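Local coordinates for protein similar to yteR (Bacilus subtilis) (Clostridium acetobutylicum, PDB 4WU0) that probably acts as a family 105 glycoside hydrolase, removing unsaturated sugar residues from rhamnogalacturonan fragments of pectin, at residues 141-146 against 150-155; 211-216 against 224-229. All coordinates share one frame; numbering follows the deposited sequence.

Interaction 1: residues 141-146 against 150-155; sequences KYVKEF and KEFDDI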
ATOM      1  N   LYS A 141       9.560  -7.420   5.963  1.00 13.69           N
ATOM      2  CA  LYS A 141       9.182  -8.808   5.724  1.00 14.25           C
ATOM      3  C   LYS A 141      10.399  -9.645   5.348  1.00 13.71           C
ATOM      4  O   LYS A 141      10.515 -10.791   5.758  1.00 14.86           O
ATOM      5  CB  LYS A 141       8.077  -8.886   4.673  1.00 14.21           C
ATOM      6  CG  LYS A 141       6.781  -8.221   5.170  1.00 22.46           C
ATOM      7  CD  LYS A 141       5.707  -8.171   4.120  1.00 36.20           C
ATOM      8  CE  LYS A 141       4.373  -7.731   4.734  1.00 34.21           C
ATOM      9  NZ  LYS A 141       3.817  -8.751   5.681  1.00 38.28           N
ATOM     10  N   TYR A 142      11.313  -9.068   4.577  1.00 13.63           N
ATOM     11  CA  TYR A 142      12.505  -9.780   4.170  1.00 14.07           C
ATOM     12  C   TYR A 142      13.367 -10.087   5.398  1.00 14.62           C
ATOM     13  O   TYR A 142      13.857 -11.203   5.566  1.00 14.97           O
ATOM     14  CB  TYR A 142      13.299  -8.943   3.169  1.00 14.02           C
ATOM     15  CG  TYR A 142      14.473  -9.673   2.571  1.00 14.58           C
ATOM     16  CD1 TYR A 142      15.682  -9.727   3.239  1.00 15.01           C
ATOM     17  CD2 TYR A 142      14.370 -10.320   1.355  1.00 14.80           C
ATOM     18  CE1 TYR A 142      16.758 -10.407   2.706  1.00 16.38           C
ATOM     19  CE2 TYR A 142      15.428 -10.984   0.827  1.00 15.71           C
ATOM     20  CZ  TYR A 142      16.609 -11.053   1.507  1.00 17.47           C
ATOM     21  OH  TYR A 142      17.672 -11.733   0.953  1.00 20.53           O
ATOM     22  N   VAL A 143      13.552  -9.088   6.252  1.00 14.35           N
ATOM     23  CA  VAL A 143      14.405  -9.276   7.438  1.00 14.84           C
ATOM     24  C   VAL A 143      13.824 -10.329   8.370  1.00 15.14           C
ATOM     25  O   VAL A 143      14.565 -11.130   8.943  1.00 16.19           O
ATOM     26  CB  VAL A 143      14.590  -7.934   8.195  1.00 16.45           C
ATOM     27  CG1 VAL A 143      15.260  -8.123   9.559  1.00 15.36           C
ATOM     28  CG2 VAL A 143      15.365  -6.957   7.321  1.00 17.85           C
ATOM     29  N   LYS A 144      12.507 -10.316   8.541  1.00 14.85           N
ATOM     30  CA  LYS A 144      11.813 -11.318   9.354  1.00 16.97           C
ATOM     31  C   LYS A 144      12.174 -12.727   8.892  1.00 17.78           C
ATOM     32  O   LYS A 144      12.415 -13.612   9.707  1.00 19.33           O
ATOM     33  CB  LYS A 144      10.296 -11.112   9.275  1.00 18.35           C
ATOM     34  CG  LYS A 144       9.426 -12.108  10.084  1.00 23.82           C
ATOM     35  CD  LYS A 144       9.692 -11.955  11.570  1.00 28.85           C
ATOM     36  CE  LYS A 144       8.612 -12.597  12.441  1.00 43.55           C
ATOM     37  NZ  LYS A 144       8.376 -14.016  12.090  1.00 47.57           N
ATOM     38  N   GLU A 145      12.234 -12.923   7.583  1.00 17.22           N
ATOM     39  CA  GLU A 145      12.494 -14.248   7.027  1.00 15.94           C
ATOM     40  C   GLU A 145      13.973 -14.617   6.902  1.00 17.38           C
ATOM     41  O   GLU A 145      14.346 -15.774   7.139  1.00 21.89           O
ATOM     42  CB  GLU A 145      11.790 -14.372   5.656  1.00 24.55           C
ATOM     43  CG  GLU A 145      11.856 -15.764   5.021  1.00 32.85           C
ATOM     44  CD  GLU A 145      11.056 -16.832   5.781  1.00 37.72           C
ATOM     45  OE1 GLU A 145      10.112 -16.479   6.535  1.00 29.19           O
ATOM     46  OE2 GLU A 145      11.394 -18.032   5.623  1.00 44.43           O
ATOM     47  N   PHE A 146      14.815 -13.649   6.541  1.00 17.19           N
ATOM     48  CA  PHE A 146      16.184 -13.944   6.119  1.00 17.54           C
ATOM     49  C   PHE A 146      17.276 -13.089   6.749  1.00 25.44           C
ATOM     50  O   PHE A 146      18.452 -13.374   6.558  1.00 24.59           O
ATOM     51  CB  PHE A 146      16.350 -13.657   4.625  1.00 19.95           C
ATOM     52  CG  PHE A 146      15.348 -14.327   3.743  1.00 19.64           C
ATOM     53  CD1 PHE A 146      15.395 -15.691   3.512  1.00 22.92           C
ATOM     54  CD2 PHE A 146      14.390 -13.572   3.072  1.00 16.99           C
ATOM     55  CE1 PHE A 146      14.468 -16.287   2.666  1.00 24.64           C
ATOM     56  CE2 PHE A 146      13.486 -14.168   2.225  1.00 20.67           C
ATOM     57  CZ  PHE A 146      13.523 -15.513   2.023  1.00 22.47           C
ATOM     58  N   LYS A 150      18.937  -6.545  13.612  1.00 18.81           N
ATOM     59  CA  LYS A 150      19.400  -5.171  13.766  1.00 18.76           C
ATOM     60  C   LYS A 150      18.871  -4.268  12.633  1.00 17.95           C
ATOM     61  O   LYS A 150      18.706  -3.049  12.814  1.00 18.84           O
ATOM     62  CB  LYS A 150      20.926  -5.125  13.786  1.00 27.17           C
ATOM     63  CG  LYS A 150      21.503  -3.808  14.295  1.00 29.05           C
ATOM     64  CD  LYS A 150      20.989  -3.484  15.698  1.00 43.12           C
ATOM     65  CE  LYS A 150      21.704  -2.303  16.327  1.00 47.89           C
ATOM     66  NZ  LYS A 150      21.027  -1.903  17.606  1.00 56.07           N
ATOM     67  N   GLU A 151      18.609  -4.866  11.473  1.00 16.96           N
ATOM     68  CA  GLU A 151      18.152  -4.103  10.313  1.00 16.30           C
ATOM     69  C   GLU A 151      16.789  -3.495  10.536  1.00 15.71           C
ATOM     70  O   GLU A 151      16.406  -2.538   9.860  1.00 15.67           O
ATOM     71  CB  GLU A 151      18.130  -4.983   9.068  1.00 16.78           C
ATOM     72  CG  GLU A 151      19.520  -5.415   8.652  1.00 16.68           C
ATOM     73  CD  GLU A 151      19.519  -6.394   7.497  1.00 22.36           C
ATOM     74  OE1 GLU A 151      19.324  -5.958   6.353  1.00 20.10           O
ATOM     75  OE2 GLU A 151      19.747  -7.601   7.727  1.00 30.81           O
ATOM     76  N   PHE A 152      16.029  -4.037  11.470  1.00 15.75           N
ATOM     77  CA  PHE A 152      14.734  -3.421  11.772  1.00 15.34           C
ATOM     78  C   PHE A 152      14.887  -1.963  12.244  1.00 15.56           C
ATOM     79  O   PHE A 152      13.963  -1.159  12.068  1.00 15.17           O
ATOM     80  CB  PHE A 152      13.969  -4.225  12.830  1.00 15.57           C
ATOM     81  CG  PHE A 152      13.372  -5.511  12.325  1.00 15.30           C
ATOM     82  CD1 PHE A 152      12.483  -5.518  11.271  1.00 14.66           C
ATOM     83  CD2 PHE A 152      13.646  -6.719  12.961  1.00 15.81           C
ATOM     84  CE1 PHE A 152      11.913  -6.702  10.820  1.00 15.05           C
ATOM     85  CE2 PHE A 152      13.067  -7.905  12.512  1.00 16.63           C
ATOM     86  CZ  PHE A 152      12.199  -7.884  11.436  1.00 17.91           C
ATOM     87  N   ASP A 153      16.016  -1.622  12.859  1.00 16.27           N
ATOM     88  CA  ASP A 153      16.237  -0.258  13.351  1.00 16.71           C
ATOM     89  C   ASP A 153      16.205   0.747  12.204  1.00 16.80           C
ATOM     90  O   ASP A 153      15.746   1.871  12.367  1.00 17.04           O
ATOM     91  CB  ASP A 153      17.617  -0.124  14.025  1.00 19.39           C
ATOM     92  CG  ASP A 153      17.741  -0.870  15.348  1.00 28.02           C
ATOM     93  OD1 ASP A 153      16.821  -1.608  15.762  1.00 20.29           O
ATOM     94  OD2 ASP A 153      18.819  -0.726  15.978  1.00 23.65           O
ATOM     95  N   ASP A 154      16.740   0.334  11.062  1.00 17.33           N
ATOM     96  CA  ASP A 154      16.770   1.149   9.848  1.00 15.79           C
ATOM     97  C   ASP A 154      15.339   1.389   9.397  1.00 16.77           C
ATOM     98  O   ASP A 154      14.922   2.530   9.193  1.00 18.54           O
ATOM     99  CB  ASP A 154      17.581   0.395   8.788  1.00 18.02           C
ATOM    100  CG  ASP A 154      17.669   1.114   7.449  1.00 25.87           C
ATOM    101  OD1 ASP A 154      17.050   2.183   7.248  1.00 20.53           O
ATOM    102  OD2 ASP A 154      18.370   0.569   6.580  1.00 21.25           O
ATOM    103  N   ILE A 155      14.587   0.303   9.283  1.00 14.78           N
ATOM    104  CA  ILE A 155      13.205   0.344   8.842  1.00 13.82           C
ATOM    105  C   ILE A 155      12.353   1.234   9.740  1.00 13.88           C
ATOM    106  O   ILE A 155      11.617   2.105   9.246  1.00 13.94           O
ATOM    107  CB  ILE A 155      12.645  -1.082   8.791  1.00 16.24           C
ATOM    108  CG1 ILE A 155      13.325  -1.844   7.645  1.00 15.07           C
ATOM    109  CG2 ILE A 155      11.114  -1.099   8.642  1.00 16.49           C
ATOM    110  CD1 ILE A 155      13.423  -3.335   7.879  1.00 15.74           C
TER
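V143 puts one methyl on the F152 ring and the other against E151 and I155, and so carries most of the contact between 141-146 and 150-155. Its CG1 stands over one face of the F152 ring, 3.7 Å from the centroid and 15° off the normal, displaced toward the rim so that F152 CZ is its closest atom at 3.6 Å. This is a CH-pi contact, with the two side chains running past each other in opposite senses. With CG1 anti to the backbone N (chi1 170°), the second branch, CG2, is directed to E151 CB at 3.8 Å and to I155 CD1 at 4.1 Å. F152 CZ also lies 3.8 Å from K144 N, which comes to the ring obliquely, while the lysine chain leads off elsewhere.

No hydrogen bond joins the segments. Beyond its apolar CB, E151 extends to a carboxylate held from outside them: OE1 forms a salt bridge with R103 and a hydrogen bond with the Y139 hydroxyl, and OE2 accepts the E148 backbone N-H. Within 150-155, K150 NZ forms a salt bridge with D153 OD2 at 3.0 Å, on its syn side. The whole is a short-loop helical hairpin joining helix 129-146 to helix 152-166, a building unit of the (alpha/alpha)6 barrel of this glycoside hydrolase family.

Interaction 2: residues 211-216 against 224-229; sequences DTIEVL and NALIKI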
ATOM      1  N   ASP A 211       1.490  -3.553   8.673  1.00 11.92           N
ATOM      2  CA  ASP A 211       2.209  -4.709   8.178  1.00 12.18           C
ATOM      3  C   ASP A 211       3.646  -4.769   8.721  1.00 13.95           C
ATOM      4  O   ASP A 211       4.215  -5.863   8.881  1.00 16.86           O
ATOM      5  CB  ASP A 211       2.246  -4.705   6.663  1.00 12.07           C
ATOM      6  CG  ASP A 211       0.874  -4.886   6.017  1.00 15.40           C
ATOM      7  OD1 ASP A 211      -0.109  -5.244   6.716  1.00 14.40           O
ATOM      8  OD2 ASP A 211       0.800  -4.719   4.768  1.00 14.70           O
ATOM      9  N   THR A 212       4.242  -3.609   8.988  1.00 12.23           N
ATOM     10  CA  THR A 212       5.597  -3.584   9.532  1.00 12.56           C
ATOM     11  C   THR A 212       5.611  -3.917  11.028  1.00 13.07           C
ATOM     12  O   THR A 212       6.419  -4.723  11.500  1.00 13.36           O
ATOM     13  CB  THR A 212       6.265  -2.223   9.281  1.00 12.46           C
ATOM     14  OG1 THR A 212       6.486  -2.075   7.878  1.00 13.09           O
ATOM     15  CG2 THR A 212       7.601  -2.103  10.001  1.00 12.93           C
ATOM     16  N   ILE A 213       4.679  -3.333  11.773  1.00 14.51           N
ATOM     17  CA  ILE A 213       4.643  -3.574  13.200  1.00 13.87           C
ATOM     18  C   ILE A 213       4.456  -5.066  13.428  1.00 13.79           C
ATOM     19  O   ILE A 213       5.041  -5.634  14.354  1.00 14.37           O
ATOM     20  CB  ILE A 213       3.501  -2.784  13.888  1.00 15.08           C
ATOM     21  CG1 ILE A 213       3.723  -1.283  13.755  1.00 15.81           C
ATOM     22  CG2 ILE A 213       3.398  -3.150  15.372  1.00 14.50           C
ATOM     23  CD1 ILE A 213       2.462  -0.448  13.998  1.00 15.72           C
ATOM     24  N   GLU A 214       3.636  -5.696  12.581  1.00 13.72           N
ATOM     25  CA  GLU A 214       3.323  -7.115  12.716  1.00 14.07           C
ATOM     26  C   GLU A 214       4.569  -8.003  12.732  1.00 15.35           C
ATOM     27  O   GLU A 214       4.602  -9.008  13.444  1.00 16.91           O
ATOM     28  CB  GLU A 214       2.344  -7.553  11.606  1.00 15.83           C
ATOM     29  CG  GLU A 214       1.887  -9.000  11.719  1.00 17.75           C
ATOM     30  CD  GLU A 214       0.949  -9.430  10.592  1.00 25.10           C
ATOM     31  OE1 GLU A 214       1.105  -8.943   9.446  1.00 26.71           O
ATOM     32  OE2 GLU A 214       0.062 -10.271  10.858  1.00 34.03           O
ATOM     33  N   VAL A 215       5.592  -7.643  11.949  1.00 14.32           N
ATOM     34  CA  VAL A 215       6.800  -8.462  11.869  1.00 15.13           C
ATOM     35  C   VAL A 215       7.942  -7.998  12.778  1.00 17.75           C
ATOM     36  O   VAL A 215       8.973  -8.665  12.860  1.00 18.36           O
ATOM     37  CB  VAL A 215       7.310  -8.628  10.411  1.00 16.47           C
ATOM     38  CG1 VAL A 215       6.274  -9.361   9.569  1.00 15.90           C
ATOM     39  CG2 VAL A 215       7.689  -7.286   9.807  1.00 16.93           C
ATOM     40  N   LEU A 216       7.760  -6.879  13.488  1.00 15.51           N
ATOM     41  CA  LEU A 216       8.771  -6.437  14.452  1.00 15.19           C
ATOM     42  C   LEU A 216       8.904  -7.358  15.664  1.00 18.38           C
ATOM     43  O   LEU A 216       7.927  -7.905  16.148  1.00 18.49           O
ATOM     44  CB  LEU A 216       8.466  -5.030  14.968  1.00 16.05           C
ATOM     45  CG  LEU A 216       8.615  -3.837  14.030  1.00 15.57           C
ATOM     46  CD1 LEU A 216       8.258  -2.565  14.790  1.00 19.04           C
ATOM     47  CD2 LEU A 216      10.043  -3.762  13.463  1.00 20.37           C
ATOM     48  N   ASN A 224       6.548   0.631  20.005  1.00 18.41           N
ATOM     49  CA  ASN A 224       5.530   1.521  20.555  1.00 17.84           C
ATOM     50  C   ASN A 224       5.391   2.820  19.786  1.00 19.21           C
ATOM     51  O   ASN A 224       4.285   3.320  19.607  1.00 18.46           O
ATOM     52  CB  ASN A 224       5.797   1.819  22.027  1.00 19.19           C
ATOM     53  CG  ASN A 224       5.518   0.642  22.903  1.00 23.12           C
ATOM     54  OD1 ASN A 224       4.925  -0.340  22.462  1.00 27.88           O
ATOM     55  ND2 ASN A 224       5.934   0.728  24.165  1.00 32.06           N
ATOM     56  N   ALA A 225       6.502   3.382  19.334  1.00 17.68           N
ATOM     57  CA  ALA A 225       6.443   4.593  18.532  1.00 18.41           C
ATOM     58  C   ALA A 225       5.619   4.396  17.258  1.00 18.19           C
ATOM     59  O   ALA A 225       4.804   5.247  16.896  1.00 15.47           O
ATOM     60  CB  ALA A 225       7.851   5.077  18.193  1.00 20.57           C
ATOM     61  N   LEU A 226       5.841   3.294  16.554  1.00 15.74           N
ATOM     62  CA  LEU A 226       5.089   3.050  15.327  1.00 14.16           C
ATOM     63  C   LEU A 226       3.611   2.808  15.627  1.00 14.01           C
ATOM     64  O   LEU A 226       2.744   3.248  14.879  1.00 13.72           O
ATOM     65  CB  LEU A 226       5.689   1.910  14.502  1.00 14.03           C
ATOM     66  CG  LEU A 226       6.749   2.311  13.476  1.00 15.31           C
ATOM     67  CD1 LEU A 226       7.979   2.878  14.146  1.00 17.41           C
ATOM     68  CD2 LEU A 226       7.123   1.114  12.584  1.00 16.50           C
ATOM     69  N   ILE A 227       3.314   2.138  16.740  1.00 14.95           N
ATOM     70  CA  ILE A 227       1.933   1.931  17.136  1.00 14.60           C
ATOM     71  C   ILE A 227       1.254   3.273  17.430  1.00 15.71           C
ATOM     72  O   ILE A 227       0.114   3.504  17.014  1.00 15.66           O
ATOM     73  CB  ILE A 227       1.845   0.948  18.326  1.00 15.35           C
ATOM     74  CG1 ILE A 227       2.223  -0.456  17.849  1.00 14.97           C
ATOM     75  CG2 ILE A 227       0.445   0.921  18.958  1.00 15.74           C
ATOM     76  CD1 ILE A 227       2.467  -1.467  18.962  1.00 16.28           C
ATOM     77  N   LYS A 228       1.964   4.167  18.111  1.00 16.73           N
ATOM     78  CA  LYS A 228       1.428   5.494  18.383  1.00 16.32           C
ATOM     79  C   LYS A 228       1.147   6.258  17.086  1.00 17.29           C
ATOM     80  O   LYS A 228       0.097   6.890  16.947  1.00 17.43           O
ATOM     81  CB  LYS A 228       2.383   6.287  19.291  1.00 17.07           C
ATOM     82  CG  LYS A 228       1.915   7.693  19.568  1.00 21.16           C
ATOM     83  CD  LYS A 228       2.946   8.433  20.414  1.00 33.66           C
ATOM     84  CE  LYS A 228       2.395   9.710  21.007  1.00 40.20           C
ATOM     85  NZ  LYS A 228       3.453  10.407  21.813  1.00 50.68           N
ATOM     86  N   ILE A 229       2.087   6.220  16.145  1.00 14.90           N
ATOM     87  CA  ILE A 229       1.891   6.874  14.862  1.00 15.18           C
ATOM     88  C   ILE A 229       0.651   6.315  14.173  1.00 13.73           C
ATOM     89  O   ILE A 229      -0.153   7.058  13.627  1.00 14.67           O
ATOM     90  CB  ILE A 229       3.137   6.678  13.940  1.00 14.07           C
ATOM     91  CG1 ILE A 229       4.329   7.446  14.512  1.00 16.96           C
ATOM     92  CG2 ILE A 229       2.852   7.110  12.493  1.00 14.62           C
ATOM     93  CD1 ILE A 229       5.645   7.140  13.820  1.00 19.77           C
TER
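I213 lays its CD1 over a face of the peptide group that follows L226, 3.8 Å from both L226 C and L226 O; this backbone plane is the flat group of the contact, and neither segment has an aromatic ring. Nearer the middle of the isoleucine, I213 CG1 rests on L226 CB at 3.8 Å, the two chains running antiparallel alongside each other. The shorter branch turns to a different neighbour: I213 CG2, anti to the backbone N with CG1 at chi1 -64°, packs 3.8 Å from I227 CG1, and these two isoleucines lie roughly perpendicular. I213 is thus wedged against two successive residues of the facing helix. L226 CD2 turns off to T212 CG2 at 4.2 Å and more loosely to L216 CD1. The helix axes run nearly antiparallel, at 154° and 10.1 Å apart. T212 OG1, meanwhile, is hydrogen-bonded to the A208 carbonyl oxygen and the T137 hydroxyl, which leaves its methyl to face L226. With no hydrogen bond or charge pair between the segments, their cohesion rests on dispersion and on the burial of branched aliphatic surface.

Both contacts are largely buried and both join consecutive, loop-connected helices: 129-146 with 152-166 in interaction 1, 199-215 with 223-240 in interaction 2. Interaction 1 lies farther from the centre of the chain, about 18 Å against 15 Å, has an exposed margin at K144, and combines a CH-pi contact with charged residues. In interaction 2 no touching residue is exposed, and the chemistry is aliphatic side chains plus one methyl on a peptide plane. With centres about 13 Å apart, the two touch directly, through apolar side chains and at the V215 carbonyl oxygen. F152 CD1 packs 3.7 Å from L216 CD2, and I155 CG2 meets T212 CG2 at 3.9 Å, so the first hairpin leans on residues 212-216.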